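Local atomic coordinates of ABC transporter substrate-binding protein (Rhizobium radiobacter, PDB entry 6TFX), a protein that binds the mannityl-opine mannopinic acid as the periplasmic solute-binding component of an ABC transporter, probably handing it on for import into the bacterium. Residues 29-42 with 136-148. Sequence-based numbering, arbitrary orientation.
With N72 ((2~{R})-2-[[(3~{R},4~{R},5~{S})-3,4,5,6-tetrakis(oxidanyl)-2-oxidanylidene-hexyl]amino]pentanedioic acid), chain C.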
loop_
_atom_site.group_PDB
_atom_site.type_symbol
_atom_site.label_atom_id
_atom_site.label_comp_id
_atom_site.label_asym_id
_atom_site.label_seq_id
_atom_site.Cartn_x
_atom_site.Cartn_y
_atom_site.Cartn_z
ATOM N N ARG A 29 -7.608 0.204 -2.573
ATOM C CA ARG A 29 -7.452 -0.283 -1.193
ATOM C C ARG A 29 -8.358 0.510 -0.224
ATOM O O ARG A 29 -8.830 -0.044 0.781
ATOM C CB ARG A 29 -6.000 -0.152 -0.717
ATOM C CG ARG A 29 -5.041 -1.081 -1.440
ATOM C CD ARG A 29 -3.673 -0.865 -0.843
ATOM N NE ARG A 29 -2.590 -1.609 -1.490
ATOM C CZ ARG A 29 -2.166 -2.818 -1.130
ATOM N NH1 ARG A 29 -2.808 -3.508 -0.189
ATOM N NH2 ARG A 29 -1.115 -3.359 -1.723
ATOM N N THR A 30 -8.538 1.823 -0.496
ATOM C CA THR A 30 -9.375 2.674 0.369
ATOM C C THR A 30 -10.835 2.187 0.295
ATOM O O THR A 30 -11.458 1.950 1.321
ATOM C CB THR A 30 -9.278 4.142 -0.036
ATOM O OG1 THR A 30 -7.917 4.565 0.065
ATOM C CG2 THR A 30 -10.151 5.049 0.859
ATOM N N LEU A 31 -11.361 2.001 -0.926
ATOM C CA LEU A 31 -12.726 1.514 -1.096
ATOM C C LEU A 31 -12.892 0.154 -0.423
ATOM O O LEU A 31 -13.851 -0.045 0.312
ATOM C CB LEU A 31 -13.047 1.427 -2.592
ATOM C CG LEU A 31 -13.263 2.799 -3.240
ATOM C CD1 LEU A 31 -13.277 2.690 -4.788
ATOM C CD2 LEU A 31 -14.576 3.426 -2.783
ATOM N N VAL A 32 -11.927 -0.774 -0.629
ATOM C CA VAL A 32 -11.969 -2.097 -0.002
ATOM C C VAL A 32 -12.072 -1.984 1.532
ATOM O O VAL A 32 -12.828 -2.736 2.155
ATOM C CB VAL A 32 -10.731 -2.891 -0.492
ATOM C CG1 VAL A 32 -10.338 -4.017 0.447
ATOM C CG2 VAL A 32 -10.988 -3.410 -1.908
ATOM N N SER A 33 -11.339 -1.012 2.131
ATOM C CA SER A 33 -11.367 -0.835 3.588
ATOM C C SER A 33 -12.724 -0.361 4.115
ATOM O O SER A 33 -12.962 -0.415 5.328
ATOM C CB SER A 33 -10.270 0.121 4.049
ATOM O OG SER A 33 -10.630 1.473 3.815
ATOM N N TYR A 34 -13.600 0.132 3.221
ATOM C CA TYR A 34 -14.941 0.588 3.663
ATOM C C TYR A 34 -15.979 -0.532 3.483
ATOM O O TYR A 34 -17.018 -0.521 4.144
ATOM C CB TYR A 34 -15.405 1.781 2.812
ATOM C CG TYR A 34 -14.541 3.036 2.894
ATOM C CD1 TYR A 34 -13.462 3.114 3.772
ATOM C CD2 TYR A 34 -14.725 4.087 2.002
ATOM C CE1 TYR A 34 -12.633 4.236 3.809
ATOM C CE2 TYR A 34 -13.918 5.222 2.042
ATOM C CZ TYR A 34 -12.878 5.300 2.953
ATOM O OH TYR A 34 -12.068 6.422 2.931
ATOM N N ILE A 35 -15.725 -1.447 2.537
ATOM C CA ILE A 35 -16.669 -2.508 2.157
ATOM C C ILE A 35 -16.502 -3.784 2.929
ATOM O O ILE A 35 -17.494 -4.482 3.147
ATOM C CB ILE A 35 -16.497 -2.793 0.626
ATOM C CG1 ILE A 35 -16.744 -1.516 -0.222
ATOM C CG2 ILE A 35 -17.352 -3.987 0.125
ATOM C CD1 ILE A 35 -16.088 -1.592 -1.657
ATOM N N TYR A 36 -15.230 -4.172 3.210
ATOM C CA TYR A 36 -14.953 -5.463 3.812
ATOM C C TYR A 36 -14.422 -5.369 5.235
ATOM O O TYR A 36 -13.918 -4.314 5.678
ATOM C CB TYR A 36 -13.863 -6.150 2.994
ATOM C CG TYR A 36 -14.228 -6.415 1.556
ATOM C CD1 TYR A 36 -14.918 -7.567 1.197
ATOM C CD2 TYR A 36 -13.848 -5.535 0.544
ATOM C CE1 TYR A 36 -15.246 -7.828 -0.132
ATOM C CE2 TYR A 36 -14.171 -5.785 -0.789
ATOM C CZ TYR A 36 -14.848 -6.949 -1.125
ATOM O OH TYR A 36 -15.117 -7.238 -2.442
ATOM N N GLY A 37 -14.449 -6.524 5.883
ATOM C CA GLY A 37 -13.827 -6.758 7.185
ATOM C C GLY A 37 -12.981 -8.022 7.129
ATOM O O GLY A 37 -12.851 -8.652 6.067
ATOM N N ALA A 38 -12.424 -8.425 8.270
ATOM C CA ALA A 38 -11.567 -9.602 8.309
ATOM C C ALA A 38 -11.811 -10.366 9.624
ATOM O O ALA A 38 -12.693 -9.986 10.408
ATOM C CB ALA A 38 -10.113 -9.155 8.191
ATOM N N LEU A 39 -11.019 -11.421 9.892
ATOM C CA LEU A 39 -11.146 -12.115 11.186
ATOM C C LEU A 39 -10.841 -11.139 12.336
ATOM O O LEU A 39 -11.540 -11.121 13.349
ATOM C CB LEU A 39 -10.162 -13.275 11.246
ATOM C CG LEU A 39 -10.588 -14.528 10.454
ATOM C CD1 LEU A 39 -9.422 -15.514 10.329
ATOM C CD2 LEU A 39 -11.785 -15.216 11.114
ATOM N N VAL A 40 -9.791 -10.327 12.162
ATOM C CA VAL A 40 -9.358 -9.331 13.173
ATOM C C VAL A 40 -9.117 -8.015 12.450
ATOM O O VAL A 40 -9.092 -7.988 11.219
ATOM C CB VAL A 40 -8.097 -9.821 13.950
ATOM C CG1 VAL A 40 -8.388 -11.111 14.710
ATOM C CG2 VAL A 40 -6.902 -10.042 13.008
ATOM N N ARG A 41 -8.896 -6.913 13.192
ATOM C CA ARG A 41 -8.672 -5.692 12.447
ATOM C C ARG A 41 -7.737 -4.799 13.197
ATOM O O ARG A 41 -7.635 -4.903 14.413
ATOM C CB ARG A 41 -10.009 -4.945 12.249
ATOM C CG ARG A 41 -10.625 -4.421 13.575
ATOM C CD ARG A 41 -11.739 -3.459 13.245
ATOM N NE ARG A 41 -12.351 -2.863 14.426
ATOM C CZ ARG A 41 -13.340 -1.984 14.354
ATOM N NH1 ARG A 41 -13.805 -1.591 13.167
ATOM N NH2 ARG A 41 -13.874 -1.485 15.464
ATOM N N PHE A 42 -7.108 -3.883 12.489
ATOM C CA PHE A 42 -6.352 -2.820 13.136
ATOM C C PHE A 42 -7.419 -1.956 13.856
ATOM O O PHE A 42 -8.554 -1.836 13.378
ATOM C CB PHE A 42 -5.723 -1.933 12.060
ATOM C CG PHE A 42 -4.490 -2.580 11.489
ATOM C CD1 PHE A 42 -4.588 -3.515 10.460
ATOM C CD2 PHE A 42 -3.232 -2.205 11.925
ATOM C CE1 PHE A 42 -3.436 -4.132 9.945
ATOM C CE2 PHE A 42 -2.081 -2.810 11.402
ATOM C CZ PHE A 42 -2.196 -3.788 10.440
ATOM N N LEU A 136 -1.425 -12.219 13.164
ATOM C CA LEU A 136 -2.625 -11.378 13.252
ATOM C C LEU A 136 -2.651 -10.288 12.188
ATOM O O LEU A 136 -3.708 -10.049 11.617
ATOM C CB LEU A 136 -2.795 -10.780 14.661
ATOM C CG LEU A 136 -3.074 -11.788 15.771
ATOM C CD1 LEU A 136 -3.132 -11.078 17.120
ATOM C CD2 LEU A 136 -4.360 -12.590 15.515
ATOM N N ALA A 137 -1.483 -9.697 11.832
ATOM C CA ALA A 137 -1.451 -8.695 10.741
ATOM C C ALA A 137 -1.914 -9.377 9.431
ATOM O O ALA A 137 -2.701 -8.795 8.687
ATOM C CB ALA A 137 -0.035 -8.165 10.567
ATOM N N LEU A 138 -1.454 -10.620 9.167
ATOM C CA LEU A 138 -1.847 -11.338 7.939
ATOM C C LEU A 138 -3.360 -11.591 7.877
ATOM O O LEU A 138 -3.940 -11.734 6.788
ATOM C CB LEU A 138 -1.131 -12.685 7.857
ATOM C CG LEU A 138 0.385 -12.627 7.640
ATOM C CD1 LEU A 138 0.944 -14.050 7.660
ATOM C CD2 LEU A 138 0.711 -11.962 6.289
ATOM N N LEU A 139 -3.994 -11.691 9.056
ATOM C CA LEU A 139 -5.431 -12.003 9.124
ATOM C C LEU A 139 -6.288 -10.766 9.320
ATOM O O LEU A 139 -7.488 -10.892 9.604
ATOM C CB LEU A 139 -5.697 -13.041 10.248
ATOM C CG LEU A 139 -4.923 -14.361 10.121
ATOM C CD1 LEU A 139 -5.218 -15.248 11.311
ATOM C CD2 LEU A 139 -5.249 -15.082 8.783
ATOM N N SER A 140 -5.664 -9.569 9.215
ATOM C CA SER A 140 -6.350 -8.319 9.482
ATOM C C SER A 140 -6.953 -7.699 8.241
ATOM O O SER A 140 -6.869 -8.263 7.151
ATOM C CB SER A 140 -5.410 -7.328 10.165
ATOM O OG SER A 140 -4.459 -6.907 9.202
ATOM N N ASN A 141 -7.510 -6.495 8.419
ATOM C CA ASN A 141 -8.216 -5.783 7.357
ATOM C C ASN A 141 -7.238 -5.038 6.461
ATOM O O ASN A 141 -7.213 -3.802 6.403
ATOM C CB ASN A 141 -9.326 -4.894 7.934
ATOM C CG ASN A 141 -8.833 -3.847 8.896
ATOM O OD1 ASN A 141 -7.913 -4.072 9.689
ATOM N ND2 ASN A 141 -9.484 -2.707 8.876
ATOM N N PHE A 142 -6.442 -5.816 5.720
ATOM C CA PHE A 142 -5.501 -5.261 4.751
ATOM C C PHE A 142 -5.075 -6.372 3.837
ATOM O O PHE A 142 -4.965 -7.527 4.271
ATOM C CB PHE A 142 -4.249 -4.623 5.400
ATOM C CG PHE A 142 -3.393 -3.801 4.438
ATOM C CD1 PHE A 142 -3.905 -2.663 3.822
ATOM C CD2 PHE A 142 -2.073 -4.153 4.183
ATOM C CE1 PHE A 142 -3.111 -1.896 2.954
ATOM C CE2 PHE A 142 -1.280 -3.387 3.315
ATOM C CZ PHE A 142 -1.803 -2.266 2.710
ATOM N N SER A 143 -4.853 -6.028 2.570
ATOM C CA SER A 143 -4.369 -6.980 1.566
ATOM C C SER A 143 -5.173 -8.310 1.590
ATOM O O SER A 143 -6.391 -8.275 1.494
ATOM C CB SER A 143 -2.852 -7.167 1.685
ATOM O OG SER A 143 -2.189 -5.937 1.396
ATOM N N GLY A 144 -4.512 -9.450 1.778
ATOM C CA GLY A 144 -5.183 -10.742 1.692
ATOM C C GLY A 144 -6.006 -11.184 2.879
ATOM O O GLY A 144 -6.521 -12.301 2.876
ATOM N N GLY A 145 -6.103 -10.345 3.911
ATOM C CA GLY A 145 -6.844 -10.736 5.113
ATOM C C GLY A 145 -8.356 -10.584 5.027
ATOM O O GLY A 145 -9.106 -11.224 5.778
ATOM N N PHE A 146 -8.829 -9.727 4.111
ATOM C CA PHE A 146 -10.267 -9.463 4.012
ATOM C C PHE A 146 -11.033 -10.713 3.622
ATOM O O PHE A 146 -10.567 -11.477 2.773
ATOM C CB PHE A 146 -10.522 -8.408 2.951
ATOM C CG PHE A 146 -10.028 -7.031 3.331
ATOM C CD1 PHE A 146 -10.736 -6.246 4.242
ATOM C CD2 PHE A 146 -8.926 -6.471 2.692
ATOM C CE1 PHE A 146 -10.330 -4.934 4.535
ATOM C CE2 PHE A 146 -8.505 -5.162 3.001
ATOM C CZ PHE A 146 -9.207 -4.407 3.921
ATOM N N ILE A 147 -12.223 -10.893 4.220
ATOM C CA ILE A 147 -13.062 -12.056 3.953
ATOM C C ILE A 147 -14.134 -11.712 2.925
ATOM O O ILE A 147 -14.817 -10.703 3.047
ATOM C CB ILE A 147 -13.666 -12.627 5.259
ATOM C CG1 ILE A 147 -12.577 -12.888 6.332
ATOM C CG2 ILE A 147 -14.530 -13.881 4.999
ATOM C CD1 ILE A 147 -11.420 -13.862 5.915
ATOM N N ILE A 148 -14.284 -12.585 1.933
ATOM C CA ILE A 148 -15.308 -12.433 0.892
ATOM C C ILE A 148 -16.293 -13.632 0.906
ATOM O O ILE A 148 -15.950 -14.687 1.460
ATOM C CB ILE A 148 -14.716 -12.187 -0.519
ATOM C CG1 ILE A 148 -14.109 -13.480 -1.125
ATOM C CG2 ILE A 148 -13.703 -11.035 -0.487
ATOM C CD1 ILE A 148 -13.562 -13.319 -2.551
HETATM O OAB N72 C . 4.759 11.654 -4.128
HETATM C CAF N72 C . 4.805 10.219 -4.000
HETATM C CAG N72 C . 3.499 9.432 -4.355
HETATM O OAC N72 C . 2.368 10.240 -4.418
HETATM C CAH N72 C . 3.432 8.103 -3.601
HETATM O OAM N72 C . 4.243 7.836 -2.521
HETATM C CAI N72 C . 2.295 7.322 -2.971
HETATM O OAD N72 C . 1.295 8.195 -2.494
HETATM C CAJ N72 C . 1.871 6.147 -3.818
HETATM O OAE N72 C . 2.711 5.657 -4.616
HETATM C CAK N72 C . 0.414 5.609 -3.737
HETATM N N N72 C . 0.375 4.302 -3.124
HETATM C CA N72 C . -0.031 3.149 -3.834
HETATM C C N72 C . -0.144 3.229 -5.331
HETATM O O N72 C . 0.686 2.978 -6.293
HETATM C CB N72 C . 0.694 1.920 -3.281
HETATM C CG N72 C . 0.860 0.682 -4.163
HETATM C CD N72 C . 0.946 -0.623 -3.368
HETATM O OE1 N72 C . 0.359 -0.764 -2.246
HETATM O OE2 N72 C . 1.601 -1.572 -3.853
HETATM O OXT N72 C . -1.333 3.560 -5.489
HETATM O O HOH W 1 -5.573 -3.656 1.065
HETATM O O HOH W 2 0.208 -5.834 -0.108
HETATM O O HOH W 3 -11.790 -2.539 6.872
HETATM O O HOH W 4 -15.924 -8.559 4.499
HETATM O O HOH W 5 -9.078 -12.613 8.190
HETATM O O HOH W 6 -9.564 -0.716 11.034
#
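R29 reaches from helix 26-35 across the ring of F142, in a family 5 periplasmic solute-binding fold, where the loop after helix 135-138 lines the helix and the chain that follows it. The arginine chain, extended from CG to NE, brings R29 NH1 over one face of the phenyl ring, 3.3 Å from F142 CZ, with guanidinium and ring planes 19° apart. R29 NH1 also donates in the guanidinium plane to S143 OG at 3.0 Å, and two waters link R29 to S143 again. These contacts, together with the bond from R29 NE to T24 O, probably help to set the rotation of a pocket group whose NE and NH2 make weak bonds to OE1 of the bound opine N72.

The F146 ring is held between V32 and its own loop. V32 CG1, placed anti to the backbone N, makes a CH-pi contact 3.7 Å from the centroid of the F146 ring, while the opposite face lies against N141 CA and F142 N. Y36 CB packs 3.4 Å from F146 CD1. Just beyond, I147 N donates almost straight to G37 O (3.0 Å).

At the far end the N141 amide and the F42 ring are turned 41° apart. N141 OD1 sits at the ring edge and accepts from F42 N at 2.9 Å, the donor tilted 27° from the carbonyl plane, while ND2 donates to two waters, one bound to F42 O.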